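Avidin-related protein 4/5 (Gallus gallus, PDB 1Y55) binds biotin with high affinity, as a thermostable member of the avidin family built from four copies of the chain. Local coordinates at residues G31-A36 with S47-I52; A57-F62 with Q80-R85. The protein carries 1 engineered substitution. All blocks are in the same frame, centred on the assembly; numbering follows the deposited sequence.

Interaction 1: residues G31-A36 with S47-I52; sequences GTYLTA and SPLLGI. With BTN (biotin), chain C.
Tyr33 can be traced from the sheet to the ligand. Its CB lies 3.9 Å from Ser47 O and also touches Leu49 CD2, so the side chain starts beside the neighbouring strand. CG then stands anti to the backbone N (chi1 -159°), which carries the ring away from 47-52 toward biotin. CE1 and CZ pass near the ureido oxygen, which lies in the ring plane at the edge, and the tip completes the approach with a hydrogen bond of 2.7 Å from Tyr33 OH to BTN O3. Phe77 and Trp68 also meet the ring, the latter with its plane roughly perpendicular. Strands 28-34 and 47-53 are antiparallel neighbours in the eight-stranded avidin barrel, and the pairs Gly31-Leu49 and Tyr33-Ser47 are both hydrogen-bonded. Tyr33 N reaches Ser47 O at 2.8 Å, nearly along the C=O axis, whereas Leu49 N sits 52° above the carbonyl plane of Gly31 O. Leu49, on the same face as Tyr33, has CG in the crowded position between N and C; CD1 turns to Gly31 N, while CD2 touches Thr32 O at 3.6 Å. Leu49 CG itself rests 3.6 Å from Gly31 C, where the glycine brings no side chain against it. Beyond the strand, Thr35 OG1 accepts an almost straight bond from BTN N2 (2.9 Å, 174° at the hydrogen) and also bonds to Val37 O.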
loop_
_atom_site.group_PDB
_atom_site.type_symbol
_atom_site.label_atom_id
_atom_site.label_comp_id
_atom_site.label_asym_id
_atom_site.label_seq_id
_atom_site.Cartn_x
_atom_site.Cartn_y
_atom_site.Cartn_z
ATOM N N GLY A 31 -5.178 -23.725 3.882
ATOM C CA GLY A 31 -3.925 -24.196 3.372
ATOM C C GLY A 31 -2.798 -23.904 4.330
ATOM O O GLY A 31 -2.995 -23.551 5.490
ATOM N N THR A 32 -1.589 -24.064 3.817
ATOM C CA THR A 32 -0.373 -23.767 4.569
ATOM C C THR A 32 0.565 -22.930 3.712
ATOM O O THR A 32 0.507 -22.945 2.483
ATOM C CB THR A 32 0.347 -25.033 5.026
ATOM O OG1 THR A 32 0.768 -25.763 3.866
ATOM C CG2 THR A 32 -0.552 -25.947 5.853
ATOM N N TYR A 33 1.431 -22.205 4.403
ATOM C CA TYR A 33 2.349 -21.272 3.776
ATOM C C TYR A 33 3.718 -21.460 4.424
ATOM O O TYR A 33 3.826 -21.354 5.646
ATOM C CB TYR A 33 1.855 -19.832 3.969
ATOM C CG TYR A 33 2.405 -18.841 2.974
ATOM C CD1 TYR A 33 3.704 -18.352 3.077
ATOM C CD2 TYR A 33 1.626 -18.380 1.925
ATOM C CE1 TYR A 33 4.208 -17.432 2.157
ATOM C CE2 TYR A 33 2.121 -17.467 1.012
ATOM C CZ TYR A 33 3.410 -17.001 1.124
ATOM O OH TYR A 33 3.852 -16.105 0.181
ATOM N N LEU A 34 4.736 -21.730 3.606
ATOM C CA LEU A 34 6.121 -21.833 4.062
ATOM C C LEU A 34 6.876 -20.660 3.433
ATOM O O LEU A 34 7.209 -20.677 2.248
ATOM C CB LEU A 34 6.744 -23.174 3.671
ATOM C CG LEU A 34 8.130 -23.415 4.249
ATOM C CD1 LEU A 34 8.123 -23.419 5.766
ATOM C CD2 LEU A 34 8.695 -24.719 3.722
ATOM N N THR A 35 7.069 -19.605 4.214
ATOM C CA THR A 35 7.772 -18.449 3.702
ATOM C C THR A 35 9.267 -18.721 3.587
ATOM O O THR A 35 9.857 -19.368 4.451
ATOM C CB THR A 35 7.501 -17.194 4.534
ATOM O OG1 THR A 35 8.185 -16.092 3.909
ATOM C CG2 THR A 35 7.966 -17.315 5.993
ATOM N N ALA A 36 9.875 -18.219 2.510
ATOM C CA ALA A 36 11.316 -18.329 2.342
ATOM C C ALA A 36 12.071 -17.304 3.184
ATOM O O ALA A 36 13.263 -17.496 3.463
ATOM C CB ALA A 36 11.685 -18.156 0.886
ATOM N N SER A 47 2.954 -22.320 8.390
ATOM C CA SER A 47 1.901 -21.510 8.992
ATOM C C SER A 47 0.595 -21.664 8.225
ATOM O O SER A 47 0.584 -21.828 7.006
ATOM C CB SER A 47 2.337 -20.055 9.021
ATOM O OG SER A 47 3.456 -19.887 9.886
ATOM N N PRO A 48 -0.527 -21.604 8.930
ATOM C CA PRO A 48 -1.836 -21.771 8.285
ATOM C C PRO A 48 -2.329 -20.518 7.581
ATOM O O PRO A 48 -2.033 -19.398 7.991
ATOM C CB PRO A 48 -2.743 -22.124 9.460
ATOM C CG PRO A 48 -2.151 -21.363 10.595
ATOM C CD PRO A 48 -0.664 -21.460 10.393
ATOM N N LEU A 49 -3.128 -20.755 6.544
ATOM C CA LEU A 49 -3.823 -19.688 5.832
ATOM C C LEU A 49 -5.298 -20.039 5.666
ATOM O O LEU A 49 -5.692 -21.210 5.669
ATOM C CB LEU A 49 -3.172 -19.379 4.472
ATOM C CG LEU A 49 -3.294 -20.440 3.374
ATOM C CD1 LEU A 49 -4.570 -20.280 2.543
ATOM C CD2 LEU A 49 -2.087 -20.419 2.458
ATOM N N LEU A 50 -6.112 -18.997 5.533
ATOM C CA LEU A 50 -7.555 -19.116 5.353
ATOM C C LEU A 50 -7.989 -17.989 4.445
ATOM O O LEU A 50 -7.625 -16.846 4.694
ATOM C CB LEU A 50 -8.233 -18.972 6.697
ATOM C CG LEU A 50 -9.678 -19.344 6.854
ATOM C CD1 LEU A 50 -9.935 -20.776 6.416
ATOM C CD2 LEU A 50 -10.049 -19.175 8.331
ATOM N N GLY A 51 -8.775 -18.281 3.416
ATOM C CA GLY A 51 -9.201 -17.262 2.481
ATOM C C GLY A 51 -10.471 -17.589 1.731
ATOM O O GLY A 51 -11.132 -18.590 1.988
ATOM N N ILE A 52 -10.808 -16.680 0.825
ATOM C CA ILE A 52 -11.979 -16.807 -0.030
ATOM C C ILE A 52 -11.631 -16.363 -1.434
ATOM O O ILE A 52 -11.043 -15.291 -1.624
ATOM C CB ILE A 52 -13.194 -15.986 0.464
ATOM C CG1 ILE A 52 -13.341 -15.963 1.992
ATOM C CG2 ILE A 52 -14.461 -16.546 -0.164
ATOM C CD1 ILE A 52 -14.453 -15.039 2.471
HETATM C C11 BTN C . 7.402 -12.682 9.920
HETATM O O11 BTN C . 8.507 -12.148 9.321
HETATM O O12 BTN C . 7.191 -12.547 11.191
HETATM C C10 BTN C . 6.406 -13.437 9.156
HETATM C C9 BTN C . 6.826 -13.831 7.761
HETATM C C8 BTN C . 6.504 -12.750 6.733
HETATM C C7 BTN C . 6.922 -13.182 5.323
HETATM C C2 BTN C . 6.448 -12.202 4.214
HETATM S S1 BTN C . 4.706 -12.196 3.907
HETATM C C6 BTN C . 5.007 -11.149 2.470
HETATM C C5 BTN C . 6.248 -11.733 1.797
HETATM N N1 BTN C . 5.943 -12.804 0.867
HETATM C C3 BTN C . 6.457 -13.950 1.284
HETATM O O3 BTN C . 6.319 -15.087 0.622
HETATM N N2 BTN C . 7.113 -13.816 2.418
HETATM C C4 BTN C . 7.121 -12.429 2.855
#

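Interaction 2: residues A57-F62 with Q80-R85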
loop_
_atom_site.group_PDB
_atom_site.type_symbol
_atom_site.label_atom_id
_atom_site.label_comp_id
_atom_site.label_asym_id
_atom_site.label_seq_id
_atom_site.Cartn_x
_atom_site.Cartn_y
_atom_site.Cartn_z
ATOM N N ALA A 57 -16.326 -16.884 -11.600
ATOM C CA ALA A 57 -15.338 -16.346 -12.515
ATOM C C ALA A 57 -14.275 -17.355 -12.926
ATOM O O ALA A 57 -13.744 -18.086 -12.106
ATOM C CB ALA A 57 -14.645 -15.147 -11.883
ATOM N N SER A 58 -13.928 -17.404 -14.201
ATOM C CA SER A 58 -12.794 -18.235 -14.603
ATOM C C SER A 58 -11.465 -17.671 -14.121
ATOM O O SER A 58 -10.535 -18.444 -13.885
ATOM C CB SER A 58 -12.743 -18.435 -16.115
ATOM O OG SER A 58 -12.659 -17.196 -16.797
ATOM N N GLN A 59 -11.375 -16.344 -13.964
ATOM C CA GLN A 59 -10.137 -15.728 -13.486
ATOM C C GLN A 59 -10.490 -14.974 -12.207
ATOM O O GLN A 59 -10.609 -13.732 -12.208
ATOM C CB GLN A 59 -9.568 -14.782 -14.537
ATOM C CG GLN A 59 -9.117 -15.529 -15.791
ATOM C CD GLN A 59 -8.337 -14.666 -16.758
ATOM O OE1 GLN A 59 -7.231 -15.020 -17.134
ATOM N NE2 GLN A 59 -8.892 -13.528 -17.150
ATOM N N PRO A 60 -10.717 -15.706 -11.119
ATOM C CA PRO A 60 -11.267 -15.095 -9.904
ATOM C C PRO A 60 -10.290 -14.198 -9.172
ATOM O O PRO A 60 -9.081 -14.469 -9.148
ATOM C CB PRO A 60 -11.600 -16.306 -9.030
ATOM C CG PRO A 60 -10.603 -17.325 -9.461
ATOM C CD PRO A 60 -10.517 -17.161 -10.951
ATOM N N THR A 61 -10.831 -13.173 -8.527
ATOM C CA THR A 61 -10.091 -12.495 -7.466
ATOM C C THR A 61 -10.245 -13.336 -6.170
ATOM O O THR A 61 -11.149 -14.180 -6.018
ATOM C CB THR A 61 -10.545 -11.093 -7.291
ATOM O OG1 THR A 61 -10.478 -10.261 -8.452
ATOM C CG2 THR A 61 -11.792 -11.014 -6.587
ATOM N N PHE A 62 -9.361 -13.069 -5.219
ATOM C CA PHE A 62 -9.316 -13.822 -3.971
ATOM C C PHE A 62 -8.563 -13.010 -2.926
ATOM O O PHE A 62 -7.865 -12.037 -3.246
ATOM C CB PHE A 62 -8.632 -15.197 -4.179
ATOM C CG PHE A 62 -7.217 -15.090 -4.651
ATOM C CD1 PHE A 62 -6.182 -14.871 -3.733
ATOM C CD2 PHE A 62 -6.907 -15.126 -6.003
ATOM C CE1 PHE A 62 -4.873 -14.696 -4.174
ATOM C CE2 PHE A 62 -5.605 -14.992 -6.428
ATOM C CZ PHE A 62 -4.597 -14.775 -5.520
ATOM N N GLN A 80 -5.469 -11.960 -8.176
ATOM C CA GLN A 80 -6.294 -12.580 -9.205
ATOM C C GLN A 80 -5.522 -13.733 -9.830
ATOM O O GLN A 80 -4.307 -13.664 -9.994
ATOM C CB GLN A 80 -6.721 -11.531 -10.251
ATOM C CG GLN A 80 -7.727 -12.031 -11.275
ATOM C CD GLN A 80 -8.350 -10.943 -12.150
ATOM O OE1 GLN A 80 -9.221 -11.280 -12.996
ATOM N NE2 GLN A 80 -7.971 -9.723 -12.003
ATOM N N CYS A 81 -6.254 -14.798 -10.166
ATOM C CA CYS A 81 -5.688 -15.926 -10.921
ATOM C C CYS A 81 -5.977 -15.709 -12.391
ATOM O O CYS A 81 -7.141 -15.608 -12.791
ATOM C CB CYS A 81 -6.287 -17.257 -10.505
ATOM S SG CYS A 81 -6.928 -17.332 -8.861
ATOM N N PHE A 82 -4.920 -15.619 -13.183
ATOM C CA PHE A 82 -5.027 -15.484 -14.619
ATOM C C PHE A 82 -4.670 -16.800 -15.294
ATOM O O PHE A 82 -3.754 -17.497 -14.868
ATOM C CB PHE A 82 -4.085 -14.393 -15.125
ATOM C CG PHE A 82 -4.442 -13.033 -14.657
ATOM C CD1 PHE A 82 -5.526 -12.373 -15.203
ATOM C CD2 PHE A 82 -3.707 -12.401 -13.670
ATOM C CE1 PHE A 82 -5.871 -11.107 -14.761
ATOM C CE2 PHE A 82 -4.039 -11.127 -13.236
ATOM C CZ PHE A 82 -5.121 -10.477 -13.791
ATOM N N ILE A 83 -5.396 -17.107 -16.366
ATOM C CA ILE A 83 -5.114 -18.231 -17.253
ATOM C C ILE A 83 -4.704 -17.687 -18.620
ATOM O O ILE A 83 -5.465 -16.961 -19.243
ATOM C CB ILE A 83 -6.368 -19.120 -17.483
ATOM C CG1 ILE A 83 -7.031 -19.540 -16.175
ATOM C CG2 ILE A 83 -6.005 -20.349 -18.315
ATOM C CD1 ILE A 83 -8.501 -19.922 -16.346
ATOM N N ASP A 84 -3.488 -18.038 -19.025
ATOM C CA ASP A 84 -2.856 -17.786 -20.332
ATOM C C ASP A 84 -3.602 -18.407 -21.491
ATOM O O ASP A 84 -4.399 -19.311 -21.303
ATOM C CB ASP A 84 -1.539 -18.591 -20.396
ATOM C CG ASP A 84 -0.313 -17.759 -20.410
ATOM O OD1 ASP A 84 0.736 -18.386 -20.162
ATOM O OD2 ASP A 84 -0.265 -16.531 -20.652
ATOM N N ARG A 85 -3.295 -17.968 -22.707
ATOM C CA ARG A 85 -3.790 -18.650 -23.911
ATOM C C ARG A 85 -3.266 -20.097 -24.060
ATOM O O ARG A 85 -3.781 -20.845 -24.894
ATOM C CB ARG A 85 -3.460 -17.838 -25.170
ATOM C CG ARG A 85 -1.997 -17.478 -25.275
ATOM C CD ARG A 85 -1.554 -16.908 -26.592
ATOM N NE ARG A 85 -0.134 -16.603 -26.483
ATOM C CZ ARG A 85 0.366 -15.448 -26.053
ATOM N NH1 ARG A 85 -0.432 -14.436 -25.718
ATOM N NH2 ARG A 85 1.683 -15.293 -25.977
#
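Gln59 lies across Phe82, its amide plane 84° from the ring plane, with OE1 3.7 Å from Phe82 CD1 and near the ring plane at the edge. The contact occupies the open end of the antiparallel hairpin formed by strands 61-67 and 74-83 in the avidin barrel. Thr61 and Gln80 make a non-hydrogen-bonded pair there. Before Thr61 the first segment is loop: Pro60 O still accepts a bond from Cys81 N, at 3.0 Å and in the carbonyl plane, and one step further out the amide of Gln59 takes the place of a main-chain acceptor for Ile83 N. Gln59 CG is anti to its own carbonyl carbon, and the chain runs extended beyond it, bringing OE1 to Ile83 N. That bond measures 2.9 Å and is 161° at the hydrogen; the donor lies in the amide plane, on a lone pair of OE1. The other amide atom, NE2, donates to Asn102 O of the second subunit, so the two bonds together fix how the amide is turned. An alanine here would lack both amide bonds and would probably loosen the loop against the strand at Ile83 and against the neighbouring subunit. Cys81 O, 3.1 Å from Gln59 CB, is buried with no polar partner in the model. Gln80, CG anti to N, stretches out on the same side of the sheet as Thr61 and lays its CG over one face of the Phe82 ring, off toward the rim. On the other side, Cys81 SG lies against Pro60 CG and approaches Phe62 obliquely, 65° off the ring normal, coming within 3.6 Å of Phe62 CD2.

Overall arrangement
From the N terminus, strands 8-12 and 17-20 precede 28-34, whose end enters interaction 1. Ten residues without helix or strand separate its segments, and the pairing of 31-36 with 47-52 closes that loop. The chain then follows strand 47-53 to 57-62, where interaction 2 opens; it closes at 80-85, where the returning strand 74-83 comes back alongside the start of 61-67. The two closures are therefore in series, neither nested nor crossed. Their centres stand 20 Å apart, yet strands 47-53 and 61-67 are sheet neighbours, and Ile52 O packs 3.5 Å from Phe62 CB. Interaction 1 includes biotin-pocket residues, interaction 2 lies farther from the chain centre, and both touch the second subunit.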